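Local coordinates for protein Na-translocating NADH-quinone reductase subunit C NqrC (Shewanella oneidensis, PDB 4XHF) that is the soluble part of a subunit of the NqrC family and carries flavin mononucleotide in an FMN-binding domain, at residues S126-G138 / G147-K159. Sequence-based numbering, arbitrary orientation.
Sequences SGKLSSVVVPFYG and GYVAVEPDFNTIK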
ATOM      1  N   SER A 126      16.425   7.534  14.886  1.00 35.88           N
ATOM      2  CA  SER A 126      17.670   8.169  14.472  1.00 31.48           C
ATOM      3  C   SER A 126      17.427   9.254  13.423  1.00 28.72           C
ATOM      4  O   SER A 126      18.334  10.015  13.093  1.00 29.89           O
ATOM      5  CB  SER A 126      18.643   7.117  13.928  1.00 31.90           C
ATOM      6  OG  SER A 126      19.869   7.705  13.532  1.00 34.29           O
ATOM      7  N   GLY A 127      16.203   9.321  12.903  1.00 27.18           N
ATOM      8  CA  GLY A 127      15.844  10.310  11.900  1.00 22.01           C
ATOM      9  C   GLY A 127      16.142   9.864  10.479  1.00 14.88           C
ATOM     10  O   GLY A 127      15.948  10.622   9.527  1.00 14.03           O
ATOM     11  N   LYS A 128      16.621   8.633  10.339  1.00 15.91           N
ATOM     12  CA  LYS A 128      16.923   8.053   9.035  1.00 16.62           C
ATOM     13  C   LYS A 128      15.667   7.425   8.438  1.00 15.78           C
ATOM     14  O   LYS A 128      14.849   6.860   9.165  1.00 16.78           O
ATOM     15  CB  LYS A 128      18.041   7.013   9.169  1.00 19.73           C
ATOM     16  CG  LYS A 128      18.275   6.140   7.941  1.00 26.54           C
ATOM     17  CD  LYS A 128      18.758   6.945   6.747  1.00 33.29           C
ATOM     18  CE  LYS A 128      19.020   6.048   5.544  1.00 35.44           C
ATOM     19  NZ  LYS A 128      17.791   5.360   5.058  1.00 33.51           N
ATOM     20  N   LEU A 129      15.517   7.531   7.120  1.00 16.42           N
ATOM     21  CA  LEU A 129      14.375   6.943   6.425  1.00 14.23           C
ATOM     22  C   LEU A 129      14.286   5.443   6.697  1.00 16.79           C
ATOM     23  O   LEU A 129      15.223   4.694   6.422  1.00 18.52           O
ATOM     24  CB  LEU A 129      14.472   7.197   4.919  1.00 13.42           C
ATOM     25  CG  LEU A 129      13.296   6.690   4.078  1.00 12.77           C
ATOM     26  CD1 LEU A 129      12.026   7.479   4.374  1.00 12.88           C
ATOM     27  CD2 LEU A 129      13.624   6.746   2.596  1.00 11.15           C
ATOM     28  N   SER A 130      13.146   5.018   7.233  1.00 14.36           N
ATOM     29  CA  SER A 130      12.928   3.627   7.611  1.00 13.94           C
ATOM     30  C   SER A 130      12.171   2.887   6.514  1.00 12.38           C
ATOM     31  O   SER A 130      12.515   1.762   6.156  1.00 12.39           O
ATOM     32  CB  SER A 130      12.164   3.555   8.935  1.00 18.11           C
ATOM     33  OG  SER A 130      12.126   2.234   9.446  1.00 23.94           O
ATOM     34  N   SER A 131      11.142   3.531   5.978  1.00 10.97           N
ATOM     35  CA  SER A 131      10.359   2.950   4.900  1.00 10.58           C
ATOM     36  C   SER A 131       9.471   4.008   4.266  1.00  9.23           C
ATOM     37  O   SER A 131       9.323   5.109   4.795  1.00  9.53           O
ATOM     38  CB  SER A 131       9.504   1.784   5.411  1.00 10.18           C
ATOM     39  OG  SER A 131       8.497   2.232   6.300  1.00 10.69           O
ATOM     40  N   VAL A 132       8.899   3.666   3.118  1.00 10.83           N
ATOM     41  CA  VAL A 132       7.881   4.490   2.490  1.00  8.97           C
ATOM     42  C   VAL A 132       6.622   3.646   2.348  1.00  8.95           C
ATOM     43  O   VAL A 132       6.642   2.585   1.723  1.00  9.35           O
ATOM     44  CB  VAL A 132       8.328   5.024   1.113  1.00  9.87           C
ATOM     45  CG1 VAL A 132       7.271   5.957   0.531  1.00  9.30           C
ATOM     46  CG2 VAL A 132       9.662   5.750   1.229  1.00 10.14           C
ATOM     47  N   VAL A 133       5.538   4.107   2.961  1.00  9.79           N
ATOM     48  CA  VAL A 133       4.267   3.400   2.913  1.00  8.78           C
ATOM     49  C   VAL A 133       3.394   4.004   1.822  1.00  8.58           C
ATOM     50  O   VAL A 133       3.146   5.212   1.815  1.00  7.21           O
ATOM     51  CB  VAL A 133       3.534   3.459   4.265  1.00 10.49           C
ATOM     52  CG1 VAL A 133       2.315   2.548   4.250  1.00 12.23           C
ATOM     53  CG2 VAL A 133       4.477   3.071   5.401  1.00 13.02           C
ATOM     54  N   VAL A 134       2.935   3.158   0.904  1.00  9.89           N
ATOM     55  CA  VAL A 134       2.095   3.601  -0.204  1.00  8.19           C
ATOM     56  C   VAL A 134       0.786   2.820  -0.242  1.00  7.93           C
ATOM     57  O   VAL A 134       0.752   1.641   0.108  1.00  8.03           O
ATOM     58  CB  VAL A 134       2.814   3.446  -1.562  1.00  6.68           C
ATOM     59  CG1 VAL A 134       4.102   4.240  -1.571  1.00  8.90           C
ATOM     60  CG2 VAL A 134       3.093   1.978  -1.871  1.00  8.67           C
ATOM     61  N   PRO A 135      -0.302   3.477  -0.668  1.00  8.01           N
ATOM     62  CA  PRO A 135      -1.584   2.789  -0.823  1.00  9.81           C
ATOM     63  C   PRO A 135      -1.630   1.952  -2.094  1.00  8.79           C
ATOM     64  O   PRO A 135      -1.090   2.359  -3.122  1.00  9.06           O
ATOM     65  CB  PRO A 135      -2.588   3.939  -0.894  1.00 12.22           C
ATOM     66  CG  PRO A 135      -1.814   5.055  -1.501  1.00 12.47           C
ATOM     67  CD  PRO A 135      -0.420   4.915  -0.958  1.00  9.57           C
ATOM     68  N   PHE A 136      -2.268   0.792  -2.018  1.00  9.03           N
ATOM     69  CA  PHE A 136      -2.506  -0.017  -3.199  1.00  7.75           C
ATOM     70  C   PHE A 136      -3.894  -0.616  -3.091  1.00  7.23           C
ATOM     71  O   PHE A 136      -4.401  -0.838  -1.991  1.00  7.11           O
ATOM     72  CB  PHE A 136      -1.451  -1.116  -3.343  1.00  6.66           C
ATOM     73  CG  PHE A 136      -1.681  -2.294  -2.453  1.00  9.78           C
ATOM     74  CD1 PHE A 136      -1.518  -2.184  -1.085  1.00  9.70           C
ATOM     75  CD2 PHE A 136      -2.059  -3.512  -2.984  1.00  9.92           C
ATOM     76  CE1 PHE A 136      -1.725  -3.267  -0.262  1.00  9.16           C
ATOM     77  CE2 PHE A 136      -2.270  -4.599  -2.166  1.00 11.43           C
ATOM     78  CZ  PHE A 136      -2.102  -4.476  -0.802  1.00 11.22           C
ATOM     79  N   TYR A 137      -4.515  -0.853  -4.236  1.00  7.79           N
ATOM     80  CA  TYR A 137      -5.803  -1.520  -4.266  1.00  8.00           C
ATOM     81  C   TYR A 137      -6.059  -2.092  -5.647  1.00 10.14           C
ATOM     82  O   TYR A 137      -5.445  -1.675  -6.628  1.00 11.67           O
ATOM     83  CB  TYR A 137      -6.928  -0.562  -3.860  1.00  8.90           C
ATOM     84  CG  TYR A 137      -7.158   0.588  -4.814  1.00 10.71           C
ATOM     85  CD1 TYR A 137      -6.367   1.727  -4.761  1.00 13.63           C
ATOM     86  CD2 TYR A 137      -8.178   0.542  -5.754  1.00 12.56           C
ATOM     87  CE1 TYR A 137      -6.578   2.782  -5.628  1.00 15.40           C
ATOM     88  CE2 TYR A 137      -8.397   1.592  -6.624  1.00 13.89           C
ATOM     89  CZ  TYR A 137      -7.596   2.710  -6.556  1.00 15.23           C
ATOM     90  OH  TYR A 137      -7.814   3.756  -7.422  1.00 18.54           O
ATOM     91  N   GLY A 138      -6.957  -3.064  -5.710  1.00 12.33           N
ATOM     92  CA  GLY A 138      -7.262  -3.738  -6.956  1.00 12.34           C
ATOM     93  C   GLY A 138      -8.387  -4.729  -6.762  1.00 12.55           C
ATOM     94  O   GLY A 138      -8.692  -5.123  -5.638  1.00 14.33           O
ATOM     95  N   GLY A 147      -5.427  -1.580   0.717  1.00 13.86           N
ATOM     96  CA  GLY A 147      -4.400  -1.769   1.722  1.00 12.24           C
ATOM     97  C   GLY A 147      -3.219  -0.833   1.562  1.00 11.86           C
ATOM     98  O   GLY A 147      -3.265   0.118   0.780  1.00 12.53           O
ATOM     99  N   TYR A 148      -2.161  -1.113   2.318  1.00 10.16           N
ATOM    100  CA  TYR A 148      -0.922  -0.348   2.259  1.00  9.70           C
ATOM    101  C   TYR A 148       0.275  -1.292   2.228  1.00 10.16           C
ATOM    102  O   TYR A 148       0.247  -2.357   2.849  1.00  8.91           O
ATOM    103  CB  TYR A 148      -0.807   0.605   3.457  1.00 11.80           C
ATOM    104  CG  TYR A 148      -1.864   1.687   3.496  1.00 15.62           C
ATOM    105  CD1 TYR A 148      -1.663   2.909   2.867  1.00 14.88           C
ATOM    106  CD2 TYR A 148      -3.064   1.487   4.166  1.00 20.35           C
ATOM    107  CE1 TYR A 148      -2.629   3.898   2.901  1.00 16.84           C
ATOM    108  CE2 TYR A 148      -4.035   2.470   4.206  1.00 20.28           C
ATOM    109  CZ  TYR A 148      -3.812   3.674   3.572  1.00 20.37           C
ATOM    110  OH  TYR A 148      -4.775   4.655   3.607  1.00 25.23           O
ATOM    111  N   VAL A 149       1.310  -0.900   1.489  1.00 12.14           N
ATOM    112  CA  VAL A 149       2.582  -1.618   1.471  1.00 12.11           C
ATOM    113  C   VAL A 149       3.720  -0.696   1.886  1.00 12.71           C
ATOM    114  O   VAL A 149       3.921   0.365   1.294  1.00 10.28           O
ATOM    115  CB  VAL A 149       2.900  -2.192   0.078  1.00 12.56           C
ATOM    116  CG1 VAL A 149       4.223  -2.951   0.095  1.00 11.33           C
ATOM    117  CG2 VAL A 149       1.784  -3.098  -0.386  1.00 13.92           C
ATOM    118  N   ALA A 150       4.459  -1.114   2.910  1.00 13.15           N
ATOM    119  CA  ALA A 150       5.654  -0.405   3.346  1.00 13.21           C
ATOM    120  C   ALA A 150       6.871  -1.040   2.693  1.00 11.56           C
ATOM    121  O   ALA A 150       7.071  -2.248   2.797  1.00  9.79           O
ATOM    122  CB  ALA A 150       5.778  -0.445   4.858  1.00 13.26           C
ATOM    123  N   VAL A 151       7.671  -0.225   2.012  1.00 13.42           N
ATOM    124  CA  VAL A 151       8.870  -0.712   1.342  1.00 12.73           C
ATOM    125  C   VAL A 151      10.103  -0.052   1.949  1.00 11.66           C
ATOM    126  O   VAL A 151      10.061   1.112   2.341  1.00 13.01           O
ATOM    127  CB  VAL A 151       8.819  -0.442  -0.183  1.00 13.76           C
ATOM    128  CG1 VAL A 151       7.681  -1.220  -0.819  1.00 14.85           C
ATOM    129  CG2 VAL A 151       8.667   1.044  -0.476  1.00 13.41           C
ATOM    130  N   GLU A 152      11.192  -0.808   2.037  1.00 12.65           N
ATOM    131  CA  GLU A 152      12.448  -0.284   2.560  1.00 13.68           C
ATOM    132  C   GLU A 152      13.049   0.713   1.567  1.00 14.55           C
ATOM    133  O   GLU A 152      12.624   0.764   0.412  1.00 14.57           O
ATOM    134  CB  GLU A 152      13.428  -1.427   2.842  1.00 14.72           C
ATOM    135  CG  GLU A 152      12.925  -2.442   3.865  1.00 13.78           C
ATOM    136  CD  GLU A 152      13.993  -3.437   4.286  1.00 16.28           C
ATOM    137  OE1 GLU A 152      15.095  -3.415   3.700  1.00 18.64           O
ATOM    138  OE2 GLU A 152      13.732  -4.237   5.208  1.00 18.25           O
ATOM    139  N   PRO A 153      14.032   1.515   2.013  1.00 14.47           N
ATOM    140  CA  PRO A 153      14.640   2.554   1.170  1.00 15.79           C
ATOM    141  C   PRO A 153      15.299   2.045  -0.114  1.00 15.54           C
ATOM    142  O   PRO A 153      15.676   2.870  -0.946  1.00 14.38           O
ATOM    143  CB  PRO A 153      15.690   3.177   2.097  1.00 16.94           C
ATOM    144  CG  PRO A 153      15.171   2.941   3.459  1.00 15.93           C
ATOM    145  CD  PRO A 153      14.546   1.582   3.392  1.00 14.67           C
ATOM    146  N   ASP A 154      15.450   0.732  -0.275  1.00 16.88           N
ATOM    147  CA  ASP A 154      15.893   0.187  -1.558  1.00 17.53           C
ATOM    148  C   ASP A 154      14.709   0.132  -2.523  1.00 16.49           C
ATOM    149  O   ASP A 154      14.876  -0.118  -3.717  1.00 16.02           O
ATOM    150  CB  ASP A 154      16.530  -1.205  -1.392  1.00 18.37           C
ATOM    151  CG  ASP A 154      15.570  -2.249  -0.831  1.00 19.86           C
ATOM    152  OD1 ASP A 154      14.353  -1.983  -0.729  1.00 19.91           O
ATOM    153  OD2 ASP A 154      16.043  -3.358  -0.495  1.00 18.55           O
ATOM    154  N   PHE A 155      13.516   0.368  -1.980  1.00 17.30           N
ATOM    155  CA  PHE A 155      12.280   0.411  -2.758  1.00 18.29           C
ATOM    156  C   PHE A 155      12.043  -0.920  -3.464  1.00 17.06           C
ATOM    157  O   PHE A 155      11.586  -0.968  -4.608  1.00 16.26           O
ATOM    158  CB  PHE A 155      12.326   1.568  -3.757  1.00 20.59           C
ATOM    159  CG  PHE A 155      12.558   2.904  -3.112  1.00 18.67           C
ATOM    160  CD1 PHE A 155      11.800   3.301  -2.023  1.00 18.33           C
ATOM    161  CD2 PHE A 155      13.549   3.750  -3.576  1.00 18.97           C
ATOM    162  CE1 PHE A 155      12.015   4.524  -1.420  1.00 19.31           C
ATOM    163  CE2 PHE A 155      13.769   4.975  -2.976  1.00 19.12           C
ATOM    164  CZ  PHE A 155      13.002   5.361  -1.896  1.00 18.28           C
ATOM    165  N   ASN A 156      12.353  -1.998  -2.753  1.00 15.89           N
ATOM    166  CA  ASN A 156      12.196  -3.351  -3.268  1.00 14.05           C
ATOM    167  C   ASN A 156      11.761  -4.296  -2.153  1.00 13.11           C
ATOM    168  O   ASN A 156      10.775  -5.020  -2.286  1.00 12.11           O
ATOM    169  CB  ASN A 156      13.505  -3.834  -3.897  1.00 13.96           C
ATOM    170  CG  ASN A 156      13.348  -5.139  -4.648  1.00 16.93           C
ATOM    171  OD1 ASN A 156      12.237  -5.557  -4.968  1.00 19.16           O
ATOM    172  ND2 ASN A 156      14.469  -5.787  -4.942  1.00 22.05           N
ATOM    173  N   THR A 157      12.494  -4.269  -1.044  1.00 13.00           N
ATOM    174  CA  THR A 157      12.195  -5.125   0.099  1.00 13.65           C
ATOM    175  C   THR A 157      10.957  -4.624   0.839  1.00 11.95           C
ATOM    176  O   THR A 157      10.878  -3.456   1.222  1.00 13.32           O
ATOM    177  CB  THR A 157      13.389  -5.192   1.076  1.00 14.11           C
ATOM    178  OG1 THR A 157      14.561  -5.624   0.373  1.00 15.02           O
ATOM    179  CG2 THR A 157      13.109  -6.159   2.219  1.00 14.61           C
ATOM    180  N   ILE A 158       9.993  -5.516   1.032  1.00  9.85           N
ATOM    181  CA  ILE A 158       8.754  -5.178   1.717  1.00 10.21           C
ATOM    182  C   ILE A 158       8.953  -5.152   3.234  1.00 12.72           C
ATOM    183  O   ILE A 158       9.456  -6.111   3.820  1.00 14.34           O
ATOM    184  CB  ILE A 158       7.641  -6.177   1.358  1.00 11.00           C
ATOM    185  CG1 ILE A 158       7.392  -6.158  -0.153  1.00 12.80           C
ATOM    186  CG2 ILE A 158       6.356  -5.847   2.111  1.00 11.50           C
ATOM    187  CD1 ILE A 158       6.498  -7.271  -0.646  1.00 13.38           C
ATOM    188  N   LYS A 159       8.548  -4.048   3.858  1.00 13.01           N
ATOM    189  CA  LYS A 159       8.651  -3.879   5.307  1.00 12.86           C
ATOM    190  C   LYS A 159       7.354  -4.294   6.000  1.00 13.97           C
ATOM    191  O   LYS A 159       7.328  -4.516   7.210  1.00 17.63           O
ATOM    192  CB  LYS A 159       8.986  -2.424   5.650  1.00 14.00           C
ATOM    193  CG  LYS A 159       9.451  -2.191   7.085  1.00 18.57           C
ATOM    194  CD  LYS A 159      10.888  -2.649   7.292  1.00 22.57           C
ATOM    195  CE  LYS A 159      11.383  -2.330   8.693  1.00 26.03           C
ATOM    196  NZ  LYS A 159      11.378  -0.867   8.960  1.00 29.58           N
TER
HETATM  197  O   HOH W   1       9.662   1.582   8.722  1.00  8.06           O
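Val132, Val134 and Phe136 pair with Val151, Val149 and Gly147 through six backbone hydrogen bonds, two per pair, making residues 129-138 and 147-151 parts of the two arms (strands 129-139 and 144-151) of an antiparallel beta hairpin within the larger sheet. At the non-hydrogen-bonded pairs between them, CA-H...O contacts fill in, such as Ala150 CA to Val132 O at 3.5 Å.

Apolar side chains sort onto the two faces. On one, Phe136 has CG between its backbone N and carbonyl carbon (chi1 79°), which swings the ring across the bare backbone of Gly147, Phe136 CE1 lying 3.4 Å from Gly147 C. Val149 CG2 sits over one ring face, 3.5 Å from Phe136 CD1, and Met231 of helix 221-234 touches both side chains. Farther along, Val132 CG2 meets the edge of the Phe155 ring, 3.7 Å from Phe155 CE1. On the other face Val133 splits its branches, CG1 to Tyr148 CB and CG2 to Ala150 CB, both at 3.8 Å, beneath helix 29-48. Pro135 CB rests 3.8 Å from Tyr148 CE1.

One water links the segments, bonding Ser130 OG (2.6 Å), Ser131 OG and Lys159 NZ, and accepting from the ammonium. Past the type I turn Glu152-Phe155, Asn156 N closes an Asx turn on Asp154 OD1, which Thr157 N extends to an Asx motif. Backbone bonds and apolar faces thus join the strands, water ties the serines to Lys159, and Asp154 orders the loop leading to strand 158-165.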